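Local coordinates for ferredoxin (Nitrosospira multiformis, PDB 3LMF), which is of uncharacterised function but, as a cysteine-rich, all-helical member of the Csp family, probably binds and stores copper ions, at the interface of chains A and B and the interface of chains A and C. Numbering follows the deposited sequence. Chains: chain A/B/C, Uncharacterized protein.

Contact 1: the interface of chains A and B. Residues chain A 15, 19, 60-61, 64; chain B 22-23, 26.
A:Leu64 meets the aliphatic stem of B:Arg23 at about a right angle, its CD1 methyl 3.9 Å from CG of the arginine, and this pair forms the apolar centre of a helix-to-helix contact between copies of one protein. B:Leu26 extends the centre on one flank, where CD1 of B:Leu26 lies 3.8 Å from CG of A:Asn61, the amide carbon. On the other flank the arginine chain, bent at its third torsion (chi3 52°), carries its guanidinium over A:Ile15, whose CG2 methyl lies 3.4 Å from the guanidinium plane, toward the rim of that face. The contact thus shows how one long side chain can be apolar along its stem and polar at its end. Farther out, ND2 of A:Asn19 stands 3.2 Å from NH2 of B:Arg23, the two planes nearly perpendicular; both are donors as modelled, so no bond is implied, and a flipped amide remains possible. At the opposite rim the B:Tyr22 hydroxyl OH donates a hydrogen bond to the amide oxygen OD1 of A:Asn61, modelled very short at 2.4 Å. That oxygen lies in the ring plane, at its edge, while the donor is tilted 15° from the carbonyl plane. CD2 of A:Leu60 comes within 3.4 Å of the same hydroxyl oxygen. A phenylalanine in place of B:Tyr22 would probably leave the A:Asn61 amide oxygen without this mate and its amide freer to turn. Helix 8-36 of chain B thus lies against helices 8-36 and 43-64 of chain A, and the two-fold symmetry repeats the patch with the chains exchanged.

Contact 2: the interface of chains A and C. Residues chain A 62, 65-67; chain C 47, 51, 54.
C:Asn51 reaches A:Ser65 and A:Ser67 at once because its CG is anti to its own carbonyl carbon and beside the backbone N (chi1 -75°), which holds the amide out from its helix toward chain A. A:Ser65 meets it from a crowded position, OG lying between the backbone N and the carbonyl carbon (chi1 78°). The amide then serves two serines through its two ends, a compact example of one polar side chain reading a turn. Its ND2 donates to OG of A:Ser65 over 3.2 Å, with a nearly straight N-H and the hydroxyl close to the amide plane. Its OD1 accepts from OG of A:Ser67 at 2.7 Å; this donor stands well above the carbonyl plane, off the lone pairs. A:Ser65 is itself positioned from behind, since its OG, standing above the carbonyl plane, donates to the backbone oxygen O of A:Phe62 at 3.0 Å, which probably orients the hydroxyl to accept from the amide.

The same amide also packs against a ring. Its plane is inclined by 19° to that of A:Phe62, and the two stack, with CG of C:Asn51 4.0 Å above the ring plane and displaced toward the rim. CB of the asparagine lies 3.7 Å from the ring atom CZ. C:Glu54 approaches the ring differently, at its edge and in its plane, its CG 3.6 Å from CE1. At the other end, C:Arg47, extended from CG to NE, brings its guanidinium edge to the carbonyl oxygen of A:Ser65, but the NE-H is directed elsewhere and makes no hydrogen bond to it.

This contact joins two copies of one protein in the deposited assembly; the structure alone does not show whether it forms in the cell. On chain A the patch takes in the last turn of helix 43-64 and the start of the loop leading to helix 70-90. On chain C it is one face of the equivalent helix, 43-64, and two-fold symmetry supplies the twin.

Contact 1: the interface of chains A and B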
# COMPACT_ATOMS: atom_id res chain seq x y z
N ILE A 15 6.64 15.03 -6.10
CA ILE A 15 5.49 14.13 -6.13
C ILE A 15 5.46 13.37 -7.45
O ILE A 15 5.33 12.14 -7.47
CB ILE A 15 4.17 14.91 -5.93
CG1 ILE A 15 3.95 15.15 -4.43
CG2 ILE A 15 3.00 14.14 -6.53
CD1 ILE A 15 2.73 15.99 -4.12
N ASN A 19 6.11 9.39 -8.02
CA ASN A 19 5.03 8.66 -8.70
C ASN A 19 5.58 7.97 -9.96
O ASN A 19 5.28 6.80 -10.21
CB ASN A 19 3.88 9.61 -9.06
CG ASN A 19 2.66 8.89 -9.68
OD1 ASN A 19 2.21 7.87 -9.18
ND2 ASN A 19 2.14 9.45 -10.76
N LEU A 60 5.23 9.36 -1.87
CA LEU A 60 4.16 9.97 -2.65
C LEU A 60 2.93 10.17 -1.76
O LEU A 60 2.34 11.24 -1.75
CB LEU A 60 3.80 9.07 -3.84
CG LEU A 60 2.57 9.49 -4.66
CD1 LEU A 60 2.78 10.88 -5.24
CD2 LEU A 60 2.34 8.48 -5.78
N ASN A 61 2.55 9.14 -1.03
CA ASN A 61 1.38 9.24 -0.17
C ASN A 61 1.56 10.26 0.95
O ASN A 61 0.63 11.00 1.27
CB ASN A 61 1.02 7.87 0.42
CG ASN A 61 0.44 6.93 -0.64
OD1 ASN A 61 0.19 7.33 -1.78
ND2 ASN A 61 0.21 5.67 -0.26
N LEU A 64 1.21 13.65 -0.63
CA LEU A 64 -0.15 13.89 -1.09
C LEU A 64 -1.04 14.22 0.10
O LEU A 64 -1.90 15.09 0.00
CB LEU A 64 -0.71 12.66 -1.80
CG LEU A 64 -0.17 12.45 -3.21
CD1 LEU A 64 -0.58 11.08 -3.70
CD2 LEU A 64 -0.70 13.55 -4.14
N TYR B 22 -6.55 8.07 -7.88
CA TYR B 22 -6.01 7.70 -6.58
C TYR B 22 -5.34 8.93 -5.95
O TYR B 22 -5.60 9.25 -4.79
CB TYR B 22 -5.04 6.52 -6.75
CG TYR B 22 -3.72 6.63 -6.03
CD1 TYR B 22 -3.65 6.73 -4.64
CD2 TYR B 22 -2.53 6.56 -6.74
CE1 TYR B 22 -2.43 6.76 -3.98
CE2 TYR B 22 -1.31 6.59 -6.09
CZ TYR B 22 -1.26 6.69 -4.72
OH TYR B 22 -0.04 6.68 -4.09
N ARG B 23 -4.52 9.64 -6.72
CA ARG B 23 -3.86 10.82 -6.19
C ARG B 23 -4.86 11.89 -5.73
O ARG B 23 -4.71 12.47 -4.66
CB ARG B 23 -2.91 11.40 -7.24
CG ARG B 23 -1.67 10.54 -7.43
CD ARG B 23 -0.81 11.02 -8.57
NE ARG B 23 -0.51 12.44 -8.46
CZ ARG B 23 0.41 13.06 -9.18
NH1 ARG B 23 0.61 14.36 -9.02
NH2 ARG B 23 1.14 12.38 -10.06
N LEU B 26 -6.90 10.78 -2.42
CA LEU B 26 -6.05 10.86 -1.22
C LEU B 26 -5.77 12.32 -0.85
O LEU B 26 -5.93 12.72 0.31
CB LEU B 26 -4.71 10.15 -1.45
CG LEU B 26 -4.10 9.35 -0.29
CD1 LEU B 26 -2.58 9.21 -0.53
CD2 LEU B 26 -4.36 10.03 1.04

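Contact 2: the interface of chains A and C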
# COMPACT_ATOMS: atom_id res chain seq x y z
N PHE A 62 2.75 10.32 1.55
CA PHE A 62 2.98 11.28 2.61
C PHE A 62 2.84 12.72 2.12
O PHE A 62 2.24 13.55 2.78
CB PHE A 62 4.37 11.07 3.24
CG PHE A 62 4.34 10.20 4.46
CD1 PHE A 62 3.86 8.89 4.39
CD2 PHE A 62 4.78 10.69 5.69
CE1 PHE A 62 3.80 8.08 5.53
CE2 PHE A 62 4.73 9.88 6.83
CZ PHE A 62 4.24 8.58 6.75
N SER A 65 -0.80 13.56 1.23
CA SER A 65 -1.59 13.76 2.43
C SER A 65 -1.20 15.00 3.23
O SER A 65 -1.83 15.30 4.24
CB SER A 65 -1.50 12.53 3.33
OG SER A 65 -0.27 12.53 4.04
N GLY A 66 -0.17 15.71 2.78
CA GLY A 66 0.28 16.90 3.47
C GLY A 66 0.95 16.61 4.80
O GLY A 66 0.82 17.39 5.75
N SER A 67 1.66 15.49 4.89
CA SER A 67 2.33 15.10 6.13
C SER A 67 3.48 16.03 6.45
O SER A 67 4.15 16.55 5.55
CB SER A 67 2.87 13.68 6.03
OG SER A 67 3.65 13.35 7.17
N ARG C 47 -4.36 13.12 10.01
CA ARG C 47 -3.26 12.91 9.07
C ARG C 47 -2.20 12.04 9.72
O ARG C 47 -1.71 11.08 9.13
CB ARG C 47 -2.56 14.21 8.68
CG ARG C 47 -3.26 15.12 7.72
CD ARG C 47 -2.25 16.07 7.10
NE ARG C 47 -2.91 17.15 6.39
CZ ARG C 47 -3.29 18.29 6.95
NH1 ARG C 47 -3.07 18.51 8.24
NH2 ARG C 47 -3.92 19.21 6.22
N ASN C 51 -0.77 8.57 8.59
CA ASN C 51 0.66 8.54 8.27
C ASN C 51 1.29 7.41 9.06
O ASN C 51 2.07 6.62 8.52
CB ASN C 51 1.33 9.85 8.67
CG ASN C 51 1.01 10.99 7.72
OD1 ASN C 51 1.35 12.15 7.98
ND2 ASN C 51 0.37 10.67 6.61
N GLU C 54 0.45 4.09 7.64
CA GLU C 54 1.20 3.96 6.39
C GLU C 54 2.66 3.55 6.64
O GLU C 54 3.11 2.53 6.13
CB GLU C 54 1.18 5.29 5.64
CG GLU C 54 1.86 5.27 4.28
CD GLU C 54 1.07 4.50 3.25
OE1 GLU C 54 1.47 4.50 2.06
OE2 GLU C 54 0.04 3.89 3.62

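Contacts 1 and 2 lie about 10 Å apart, measured between the centres of their C-alpha atoms, and both draw on the C-terminal end of helix 43-64 of chain A. Neighbours in sequence there are divided between partners: A:Asn61 and A:Leu64 turn to chain B in contact 1, whereas A:Phe62 and A:Ser65 turn to chain C in contact 2. One short stretch of helix and loop therefore helps join a subunit to two others. With both interfaces two-fold symmetric and four copies in the deposited assembly, this is consistent with a tetramer, although the structure alone does not prove one in solution.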